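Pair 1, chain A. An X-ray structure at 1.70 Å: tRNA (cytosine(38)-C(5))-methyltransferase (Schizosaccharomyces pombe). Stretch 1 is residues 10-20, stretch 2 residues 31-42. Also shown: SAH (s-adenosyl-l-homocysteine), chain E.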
# COMPACT_ATOMS: atom_id res chain seq x y z
N ARG A 10 16.04 21.12 0.89
CA ARG A 10 15.33 19.87 1.14
C ARG A 10 14.07 19.79 0.29
O ARG A 10 13.55 20.82 -0.16
CB ARG A 10 14.98 19.73 2.62
CG ARG A 10 16.21 19.60 3.52
CD ARG A 10 15.84 19.56 4.99
NE ARG A 10 15.08 18.35 5.33
CZ ARG A 10 15.63 17.18 5.60
NH1 ARG A 10 16.95 17.04 5.55
NH2 ARG A 10 14.87 16.14 5.91
N LEU A 11 13.58 18.58 0.07
CA LEU A 11 12.47 18.34 -0.84
C LEU A 11 11.15 18.47 -0.09
O LEU A 11 10.91 17.73 0.88
CB LEU A 11 12.59 16.95 -1.47
CG LEU A 11 11.50 16.53 -2.46
CD1 LEU A 11 11.58 17.37 -3.73
CD2 LEU A 11 11.63 15.05 -2.79
N ARG A 12 10.29 19.38 -0.54
CA ARG A 12 8.95 19.51 0.04
C ARG A 12 8.03 18.51 -0.64
O ARG A 12 7.90 18.50 -1.87
CB ARG A 12 8.44 20.94 -0.14
CG ARG A 12 9.27 21.99 0.60
CD ARG A 12 8.83 23.42 0.24
NE ARG A 12 7.43 23.71 0.58
CZ ARG A 12 7.01 24.09 1.78
NH1 ARG A 12 7.87 24.21 2.79
NH2 ARG A 12 5.72 24.34 1.99
N VAL A 13 7.37 17.67 0.17
CA VAL A 13 6.54 16.57 -0.32
C VAL A 13 5.11 16.76 0.16
O VAL A 13 4.87 17.07 1.33
CB VAL A 13 7.09 15.21 0.16
CG1 VAL A 13 6.25 14.07 -0.43
CG2 VAL A 13 8.55 15.06 -0.21
N LEU A 14 4.16 16.54 -0.75
CA LEU A 14 2.74 16.51 -0.42
C LEU A 14 2.27 15.06 -0.51
O LEU A 14 2.40 14.43 -1.56
CB LEU A 14 1.94 17.40 -1.36
CG LEU A 14 0.42 17.42 -1.19
CD1 LEU A 14 0.04 18.00 0.17
CD2 LEU A 14 -0.22 18.20 -2.32
N GLU A 15 1.72 14.54 0.58
CA GLU A 15 1.39 13.12 0.69
C GLU A 15 -0.13 12.98 0.71
O GLU A 15 -0.77 13.07 1.75
CB GLU A 15 2.05 12.54 1.95
CG GLU A 15 1.95 11.04 2.15
CD GLU A 15 2.66 10.59 3.41
OE1 GLU A 15 2.64 9.37 3.69
OE2 GLU A 15 3.24 11.45 4.12
N LEU A 16 -0.71 12.78 -0.48
CA LEU A 16 -2.16 12.71 -0.64
C LEU A 16 -2.65 11.29 -0.44
O LEU A 16 -2.00 10.33 -0.87
CB LEU A 16 -2.56 13.21 -2.03
CG LEU A 16 -2.16 14.65 -2.36
CD1 LEU A 16 -2.33 14.93 -3.84
CD2 LEU A 16 -2.99 15.61 -1.52
N TYR A 17 -3.83 11.15 0.18
CA TYR A 17 -4.38 9.84 0.56
C TYR A 17 -3.37 9.11 1.46
O TYR A 17 -2.94 7.99 1.19
CB TYR A 17 -4.72 8.97 -0.66
CG TYR A 17 -5.53 9.60 -1.79
CD1 TYR A 17 -4.90 10.27 -2.84
CD2 TYR A 17 -6.91 9.48 -1.83
CE1 TYR A 17 -5.62 10.81 -3.89
CE2 TYR A 17 -7.65 10.04 -2.88
CZ TYR A 17 -7.00 10.69 -3.90
OH TYR A 17 -7.71 11.21 -4.95
N SER A 18 -2.99 9.79 2.55
CA SER A 18 -1.79 9.41 3.29
C SER A 18 -1.96 8.15 4.12
O SER A 18 -0.97 7.46 4.39
CB SER A 18 -1.36 10.56 4.20
OG SER A 18 -2.48 11.17 4.82
N GLY A 19 -3.18 7.82 4.54
CA GLY A 19 -3.37 6.61 5.33
C GLY A 19 -2.52 6.65 6.59
O GLY A 19 -2.46 7.66 7.29
N ILE A 20 -1.82 5.54 6.88
CA ILE A 20 -0.97 5.52 8.06
C ILE A 20 0.46 5.91 7.69
O ILE A 20 1.39 5.74 8.49
CB ILE A 20 -1.00 4.15 8.76
CG1 ILE A 20 -0.49 3.05 7.82
CG2 ILE A 20 -2.40 3.83 9.26
CD1 ILE A 20 -0.41 1.68 8.47
N ASN A 31 16.18 7.32 2.18
CA ASN A 31 17.10 8.36 2.65
C ASN A 31 16.91 9.66 1.87
O ASN A 31 17.87 10.35 1.54
CB ASN A 31 18.55 7.88 2.60
CG ASN A 31 18.77 6.71 3.51
OD1 ASN A 31 19.29 5.67 3.11
ND2 ASN A 31 18.33 6.87 4.75
N ILE A 32 15.65 9.98 1.59
CA ILE A 32 15.30 11.24 0.94
C ILE A 32 15.26 12.32 2.01
O ILE A 32 14.51 12.18 3.00
CB ILE A 32 13.96 11.14 0.20
CG1 ILE A 32 13.98 9.97 -0.79
CG2 ILE A 32 13.64 12.44 -0.52
CD1 ILE A 32 15.18 9.95 -1.71
N PRO A 33 16.03 13.39 1.88
CA PRO A 33 15.86 14.53 2.80
C PRO A 33 14.56 15.24 2.51
O PRO A 33 14.53 16.25 1.81
CB PRO A 33 17.08 15.41 2.49
CG PRO A 33 17.42 15.09 1.07
CD PRO A 33 17.10 13.63 0.89
N ALA A 34 13.46 14.72 3.06
CA ALA A 34 12.12 15.11 2.65
C ALA A 34 11.40 15.73 3.83
O ALA A 34 11.44 15.21 4.95
CB ALA A 34 11.33 13.91 2.12
N ASP A 35 10.74 16.85 3.58
CA ASP A 35 9.84 17.48 4.53
C ASP A 35 8.42 17.26 4.02
O ASP A 35 8.02 17.89 3.04
CB ASP A 35 10.16 18.96 4.70
CG ASP A 35 11.61 19.21 5.05
OD1 ASP A 35 12.23 18.35 5.71
OD2 ASP A 35 12.14 20.28 4.67
N ILE A 36 7.69 16.35 4.66
CA ILE A 36 6.27 16.19 4.35
C ILE A 36 5.58 17.47 4.82
O ILE A 36 5.38 17.68 6.02
CB ILE A 36 5.65 14.95 5.03
CG1 ILE A 36 6.39 13.68 4.61
CG2 ILE A 36 4.17 14.83 4.68
CD1 ILE A 36 6.42 13.45 3.15
N VAL A 37 5.24 18.34 3.87
CA VAL A 37 4.59 19.59 4.22
C VAL A 37 3.20 19.32 4.78
O VAL A 37 2.76 19.96 5.75
CB VAL A 37 4.54 20.51 2.98
CG1 VAL A 37 3.68 21.73 3.24
CG2 VAL A 37 5.95 20.92 2.58
N CYS A 38 2.48 18.38 4.18
CA CYS A 38 1.14 18.03 4.61
C CYS A 38 0.86 16.61 4.17
O CYS A 38 1.30 16.19 3.09
CB CYS A 38 0.09 18.98 4.04
SG CYS A 38 -1.54 18.87 4.85
N ALA A 39 0.13 15.88 5.00
CA ALA A 39 -0.42 14.58 4.66
C ALA A 39 -1.93 14.71 4.75
O ALA A 39 -2.45 15.23 5.75
CB ALA A 39 0.09 13.49 5.60
N ILE A 40 -2.65 14.32 3.70
CA ILE A 40 -4.09 14.56 3.63
C ILE A 40 -4.82 13.23 3.57
O ILE A 40 -4.56 12.41 2.68
CB ILE A 40 -4.45 15.43 2.42
CG1 ILE A 40 -3.75 16.79 2.52
CG2 ILE A 40 -5.95 15.63 2.35
CD1 ILE A 40 -4.13 17.76 1.43
N ASP A 41 -5.76 13.04 4.49
CA ASP A 41 -6.62 11.87 4.49
C ASP A 41 -7.92 12.24 5.18
O ASP A 41 -7.93 13.02 6.14
CB ASP A 41 -5.95 10.66 5.17
CG ASP A 41 -6.56 9.33 4.75
OD1 ASP A 41 -7.77 9.12 5.02
OD2 ASP A 41 -5.84 8.51 4.15
N ILE A 42 -9.02 11.66 4.70
CA ILE A 42 -10.34 11.94 5.26
C ILE A 42 -10.65 11.05 6.45
O ILE A 42 -11.59 11.34 7.20
CB ILE A 42 -11.39 11.78 4.14
CG1 ILE A 42 -12.69 12.49 4.51
CG2 ILE A 42 -11.63 10.30 3.83
CD1 ILE A 42 -13.72 12.44 3.40
N SAH E . -1.37 4.98 0.92
CA SAH E . -1.86 5.01 2.28
CB SAH E . -3.31 4.55 2.37
CG SAH E . -4.06 4.80 1.06
SD SAH E . -5.63 3.98 1.00
C SAH E . -0.98 4.17 3.16
O SAH E . 0.04 3.66 2.65
OXT SAH E . -1.31 4.04 4.36
C5' SAH E . -6.53 5.36 0.39
C4' SAH E . -6.68 6.40 1.50
O4' SAH E . -7.25 7.56 0.92
C3' SAH E . -7.58 5.94 2.65
O3' SAH E . -6.92 6.14 3.90
C2' SAH E . -8.78 6.90 2.58
O2' SAH E . -9.22 7.30 3.89
C1' SAH E . -8.22 8.09 1.81
N9 SAH E . -9.20 8.79 0.97
C8 SAH E . -10.10 8.25 0.12
N7 SAH E . -10.83 9.22 -0.48
C5 SAH E . -10.41 10.41 -0.02
C6 SAH E . -10.75 11.83 -0.25
N6 SAH E . -11.73 12.18 -1.11
N1 SAH E . -10.05 12.76 0.45
C2 SAH E . -9.08 12.42 1.31
N3 SAH E . -8.71 11.15 1.57
C4 SAH E . -9.34 10.12 0.94

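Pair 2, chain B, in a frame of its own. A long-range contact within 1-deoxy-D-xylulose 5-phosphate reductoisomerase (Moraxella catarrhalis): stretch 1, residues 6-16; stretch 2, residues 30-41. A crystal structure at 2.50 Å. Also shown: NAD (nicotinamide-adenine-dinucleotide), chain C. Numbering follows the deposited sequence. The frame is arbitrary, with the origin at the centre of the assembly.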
# COMPACT_ATOMS: atom_id res chain seq x y z
N LEU B 6 -1.65 15.72 27.46
CA LEU B 6 -2.28 16.03 26.13
C LEU B 6 -1.29 16.67 25.19
O LEU B 6 -0.57 17.58 25.58
CB LEU B 6 -3.44 17.00 26.29
CG LEU B 6 -4.53 16.52 27.24
CD1 LEU B 6 -5.69 17.51 27.23
CD2 LEU B 6 -5.00 15.11 26.87
N GLN B 7 -1.25 16.18 23.95
CA GLN B 7 -0.42 16.79 22.93
C GLN B 7 -0.94 18.19 22.61
O GLN B 7 -2.05 18.36 22.15
CB GLN B 7 -0.42 15.92 21.68
CG GLN B 7 0.62 16.26 20.61
CD GLN B 7 0.52 15.30 19.45
OE1 GLN B 7 0.73 15.65 18.29
NE2 GLN B 7 0.15 14.08 19.77
N SER B 8 -0.09 19.17 22.87
CA SER B 8 -0.37 20.56 22.61
C SER B 8 -0.26 20.87 21.12
O SER B 8 0.74 20.57 20.52
CB SER B 8 0.64 21.36 23.39
OG SER B 8 0.47 22.74 23.18
N LEU B 9 -1.28 21.49 20.54
CA LEU B 9 -1.31 21.85 19.12
C LEU B 9 -1.32 23.34 18.83
O LEU B 9 -2.08 24.07 19.42
CB LEU B 9 -2.60 21.33 18.51
CG LEU B 9 -2.58 19.99 17.82
CD1 LEU B 9 -1.77 18.95 18.60
CD2 LEU B 9 -4.02 19.54 17.64
N ALA B 10 -0.51 23.78 17.87
CA ALA B 10 -0.69 25.08 17.25
C ALA B 10 -1.14 24.83 15.85
O ALA B 10 -0.48 24.09 15.13
CB ALA B 10 0.62 25.84 17.22
N ILE B 11 -2.26 25.42 15.45
CA ILE B 11 -2.76 25.27 14.08
C ILE B 11 -2.62 26.58 13.32
O ILE B 11 -3.42 27.49 13.46
CB ILE B 11 -4.21 24.80 14.06
CG1 ILE B 11 -4.32 23.48 14.81
CG2 ILE B 11 -4.68 24.66 12.63
CD1 ILE B 11 -5.74 23.04 15.01
N LEU B 12 -1.57 26.67 12.52
CA LEU B 12 -1.30 27.86 11.78
C LEU B 12 -2.13 27.76 10.53
O LEU B 12 -1.92 26.87 9.73
CB LEU B 12 0.18 27.94 11.45
CG LEU B 12 1.17 28.03 12.59
CD1 LEU B 12 2.38 28.81 12.12
CD2 LEU B 12 0.62 28.79 13.76
N GLY B 13 -3.05 28.68 10.34
CA GLY B 13 -3.94 28.64 9.17
C GLY B 13 -5.22 27.91 9.51
O GLY B 13 -5.80 27.25 8.67
N ALA B 14 -5.69 28.08 10.75
CA ALA B 14 -6.86 27.35 11.29
C ALA B 14 -8.20 27.62 10.67
O ALA B 14 -9.13 26.86 10.91
CB ALA B 14 -6.98 27.59 12.79
N THR B 15 -8.32 28.68 9.89
CA THR B 15 -9.60 29.11 9.33
C THR B 15 -9.83 28.62 7.94
O THR B 15 -10.91 28.75 7.44
CB THR B 15 -9.73 30.66 9.27
OG1 THR B 15 -8.58 31.24 8.61
CG2 THR B 15 -9.83 31.23 10.67
N GLY B 16 -8.82 28.06 7.31
CA GLY B 16 -8.98 27.60 5.94
C GLY B 16 -9.48 26.16 5.86
O GLY B 16 -9.91 25.56 6.85
N PRO B 30 -11.65 14.63 21.95
CA PRO B 30 -11.57 15.79 22.85
C PRO B 30 -10.42 15.68 23.82
O PRO B 30 -9.69 16.63 23.97
CB PRO B 30 -12.91 15.78 23.59
CG PRO B 30 -13.76 14.75 22.91
CD PRO B 30 -12.80 13.77 22.29
N ASN B 31 -10.23 14.53 24.44
CA ASN B 31 -9.21 14.44 25.49
C ASN B 31 -7.94 13.77 25.05
O ASN B 31 -7.35 12.99 25.79
CB ASN B 31 -9.77 13.72 26.74
CG ASN B 31 -10.84 14.53 27.45
OD1 ASN B 31 -11.82 13.95 27.91
ND2 ASN B 31 -10.67 15.85 27.54
N ARG B 32 -7.54 14.08 23.83
CA ARG B 32 -6.33 13.57 23.24
C ARG B 32 -5.40 14.74 22.89
O ARG B 32 -4.18 14.65 23.03
CB ARG B 32 -6.72 12.76 21.98
CG ARG B 32 -5.73 11.72 21.50
CD ARG B 32 -6.37 10.73 20.55
NE ARG B 32 -5.88 9.37 20.77
CZ ARG B 32 -4.65 8.95 20.45
NH1 ARG B 32 -3.76 9.77 19.89
NH2 ARG B 32 -4.30 7.69 20.70
N TYR B 33 -6.00 15.83 22.42
CA TYR B 33 -5.30 16.98 21.90
C TYR B 33 -5.75 18.20 22.66
O TYR B 33 -6.89 18.29 23.02
CB TYR B 33 -5.64 17.12 20.42
CG TYR B 33 -5.24 15.89 19.63
CD1 TYR B 33 -3.90 15.57 19.47
CD2 TYR B 33 -6.19 15.04 19.08
CE1 TYR B 33 -3.50 14.44 18.79
CE2 TYR B 33 -5.80 13.89 18.39
CZ TYR B 33 -4.44 13.59 18.24
OH TYR B 33 -3.98 12.47 17.59
N ARG B 34 -4.83 19.12 22.92
CA ARG B 34 -5.10 20.41 23.54
C ARG B 34 -4.76 21.49 22.51
O ARG B 34 -3.65 21.50 22.00
CB ARG B 34 -4.21 20.58 24.81
CG ARG B 34 -4.23 21.98 25.41
CD ARG B 34 -3.46 22.14 26.73
NE ARG B 34 -2.05 22.45 26.52
CZ ARG B 34 -1.56 23.63 26.14
NH1 ARG B 34 -2.37 24.67 25.90
NH2 ARG B 34 -0.25 23.76 25.97
N ILE B 35 -5.67 22.41 22.23
CA ILE B 35 -5.37 23.51 21.33
C ILE B 35 -4.65 24.64 22.06
O ILE B 35 -5.21 25.29 22.88
CB ILE B 35 -6.61 24.14 20.71
CG1 ILE B 35 -7.52 23.09 20.06
CG2 ILE B 35 -6.20 25.20 19.72
CD1 ILE B 35 -6.83 22.11 19.18
N HIS B 36 -3.40 24.88 21.75
CA HIS B 36 -2.69 25.96 22.36
C HIS B 36 -2.81 27.21 21.52
O HIS B 36 -2.83 28.29 22.08
CB HIS B 36 -1.25 25.56 22.50
CG HIS B 36 -0.38 26.63 23.06
ND1 HIS B 36 -0.22 26.83 24.41
CD2 HIS B 36 0.40 27.55 22.44
CE1 HIS B 36 0.61 27.84 24.60
NE2 HIS B 36 1.03 28.27 23.42
N ALA B 37 -2.91 27.10 20.20
CA ALA B 37 -3.00 28.30 19.37
C ALA B 37 -3.69 28.06 18.06
O ALA B 37 -3.71 26.98 17.58
CB ALA B 37 -1.64 28.89 19.13
N LEU B 38 -4.28 29.12 17.50
CA LEU B 38 -4.99 29.08 16.22
C LEU B 38 -4.69 30.38 15.53
O LEU B 38 -4.54 31.36 16.20
CB LEU B 38 -6.50 29.01 16.45
CG LEU B 38 -7.04 27.86 17.28
CD1 LEU B 38 -8.50 28.09 17.58
CD2 LEU B 38 -6.90 26.56 16.53
N THR B 39 -4.56 30.40 14.21
CA THR B 39 -4.26 31.62 13.51
C THR B 39 -5.08 31.76 12.28
O THR B 39 -5.44 30.76 11.66
CB THR B 39 -2.80 31.69 13.03
OG1 THR B 39 -2.63 31.06 11.75
CG2 THR B 39 -1.84 31.12 14.09
N GLY B 40 -5.36 33.00 11.91
CA GLY B 40 -6.21 33.30 10.76
C GLY B 40 -5.90 34.68 10.23
O GLY B 40 -5.70 35.58 11.00
N PHE B 41 -5.88 34.87 8.92
CA PHE B 41 -5.43 36.14 8.39
C PHE B 41 -6.60 37.10 8.28
O PHE B 41 -6.57 38.14 8.90
CB PHE B 41 -4.72 35.93 7.03
CG PHE B 41 -3.92 37.13 6.55
CD1 PHE B 41 -4.38 37.91 5.48
CD2 PHE B 41 -2.69 37.46 7.14
CE1 PHE B 41 -3.63 38.98 5.02
CE2 PHE B 41 -1.94 38.53 6.68
CZ PHE B 41 -2.42 39.28 5.62
PA NAD C . -6.98 28.25 2.38
O1A NAD C . -6.82 29.30 1.34
O2A NAD C . -8.30 27.52 2.55
O5B NAD C . -6.47 28.74 3.83
C5B NAD C . -5.20 29.33 4.06
C4B NAD C . -5.01 29.67 5.55
O4B NAD C . -3.80 30.44 5.66
C3B NAD C . -6.15 30.50 6.15
O3B NAD C . -6.42 30.14 7.51
C2B NAD C . -5.61 31.92 6.08
O2B NAD C . -6.00 32.73 7.18
C1B NAD C . -4.09 31.77 6.09
N9A NAD C . -3.43 32.79 5.23
C8A NAD C . -3.77 33.09 3.96
N7A NAD C . -2.99 34.08 3.46
C5A NAD C . -2.13 34.44 4.42
C6A NAD C . -1.06 35.45 4.50
N6A NAD C . -0.76 36.25 3.42
N1A NAD C . -0.42 35.52 5.69
C2A NAD C . -0.75 34.73 6.75
N3A NAD C . -1.72 33.80 6.75
C4A NAD C . -2.43 33.61 5.60
O3 NAD C . -5.81 27.17 2.07
PN NAD C . -5.88 25.56 2.02
O1N NAD C . -6.59 25.23 0.72
O2N NAD C . -6.30 25.07 3.39
O5D NAD C . -4.30 25.31 1.83
C5D NAD C . -3.40 25.33 2.94
C4D NAD C . -2.07 24.70 2.54
O4D NAD C . -2.13 23.27 2.52
C3D NAD C . -1.67 25.13 1.14
O3D NAD C . -0.25 25.27 1.13
C2D NAD C . -2.16 24.01 0.25
O2D NAD C . -1.42 23.97 -0.99
C1D NAD C . -1.98 22.80 1.17
N1N NAD C . -2.93 21.72 0.87
C2N NAD C . -4.27 21.92 0.98
C3N NAD C . -5.18 20.89 0.66
C7N NAD C . -6.68 21.06 0.80
O7N NAD C . -7.40 20.08 0.80
N7N NAD C . -7.20 22.28 0.95
C4N NAD C . -4.69 19.67 0.23
C5N NAD C . -3.33 19.51 0.15
C6N NAD C . -2.45 20.54 0.46

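Both pairs are two neighbouring parallel strands whose C-terminal ends open into loops beside an adenosine-containing ligand, and 14 central residues superpose with an RMSD of 0.5 Å. The strand axes approach to 4.6 Å in pair 1 and 4.5 Å in pair 2, with N-to-C directions 40° and 38° apart, a pronounced twist, nearly the same in both. The ladder has the same rungs: Asp35(A) N donates to Leu11(A) O (2.8 Å) and Val13(A) N to Asp35(A) O (3.0 Å), as Arg34(B) N does to Gln7(B) O (3.0 Å) and Leu9(B) N to Arg34(B) O (2.8 Å).

In both, the register slips by one residue midway, at the matched positions Val37(A) and His36(B), whose backbones take near-helical angles. Val37(A) N bonds to Val13(A) O at 2.9 Å; in pair 2 Leu9(B) O accepts two bonds, from His36(B) N (2.8 Å) and Ala37(B) N (3.2 Å). The ladder then resumes with Glu15(A) N to Cys38(A) O and Ile11(B) N to Ala37(B) O, both 3.0 Å.

On the face carrying Val13(A) and Leu9(B), bulk is distributed differently. Val13(A) packs CG2 on Ala34(A) CB (3.8 Å) and CB against Ile36(A) CD1 (3.5 Å). Leu9(B) lays CD2 against Tyr33(B) CB (4.0 Å) and Ile35(B) CD1 (4.1 Å), where Ala34(A) of pair 1 is matched by Tyr33(B). Farther along, Glu15(A) superposes on Ile11(B). The glutamate is fully extended (chi1 and chi2 both t), OE2 lying 3.6 Å from Ile36(A) CG2 and 4.0 Å from Ala39(A) CB, and its carboxylate is hydrogen-bonded elsewhere in the structure; Ile11(B) meets the counterpart Ile35(B) loosely, CD1 to CD1 at 4.4 Å, and Leu38(B), the match of Ala39(A), more closely, CD1 to CD2 at 4.0 Å.

At the start of the strands, pair 1 uses charge: Arg10(A) NE forms a salt bridge with Asp35(A) OD1 (2.9 Å, nearly linear), while Pro33(A) CB lies over one face of the guanidinium, 3.5 Å from Arg10(A) NH1. The matched Leu6(B) and Arg34(B) meet through aliphatic carbon, CB to CB at 3.9 Å. On the face carrying Arg12(A) and Ser8(B), Arg12(A) covers Val37(A), with CZ 3.4 Å from CG2; the much shorter Ser8(B) brings OG to 3.4 Å from His36(B) CB. Deeper in on this face, Leu14(A) CD1 reaches Cys38(A) CB at 4.0 Å, whereas two alanines suffice in pair 2, Ala10(B) CB to Ala37(B) CB at 4.2 Å.

At the loops, Ser18(A) N bonds to Ile40(A) O (3.1 Å) and the matched Ala14(B) N to Thr39(B) O (2.8 Å). Side chains add a second tie from different positions: Gly19(A) N donates to Asp41(A) OD2 (2.8 Å), but Gly13(B) N to Thr39(B) OG1 (2.8 Å). Asp41(A) also accepts both ribose hydroxyls of SAH, O2' at OD1 and O3' at OD2, each at 2.6 Å. Its counterpart Gly40(B) has no side chain; in pair 2 the adenosine ribose is bound by Thr15(B) OG1, 2.7 Å from NAD O3B, and by Phe41(B) N, which donates to NAD O2B (2.8 Å).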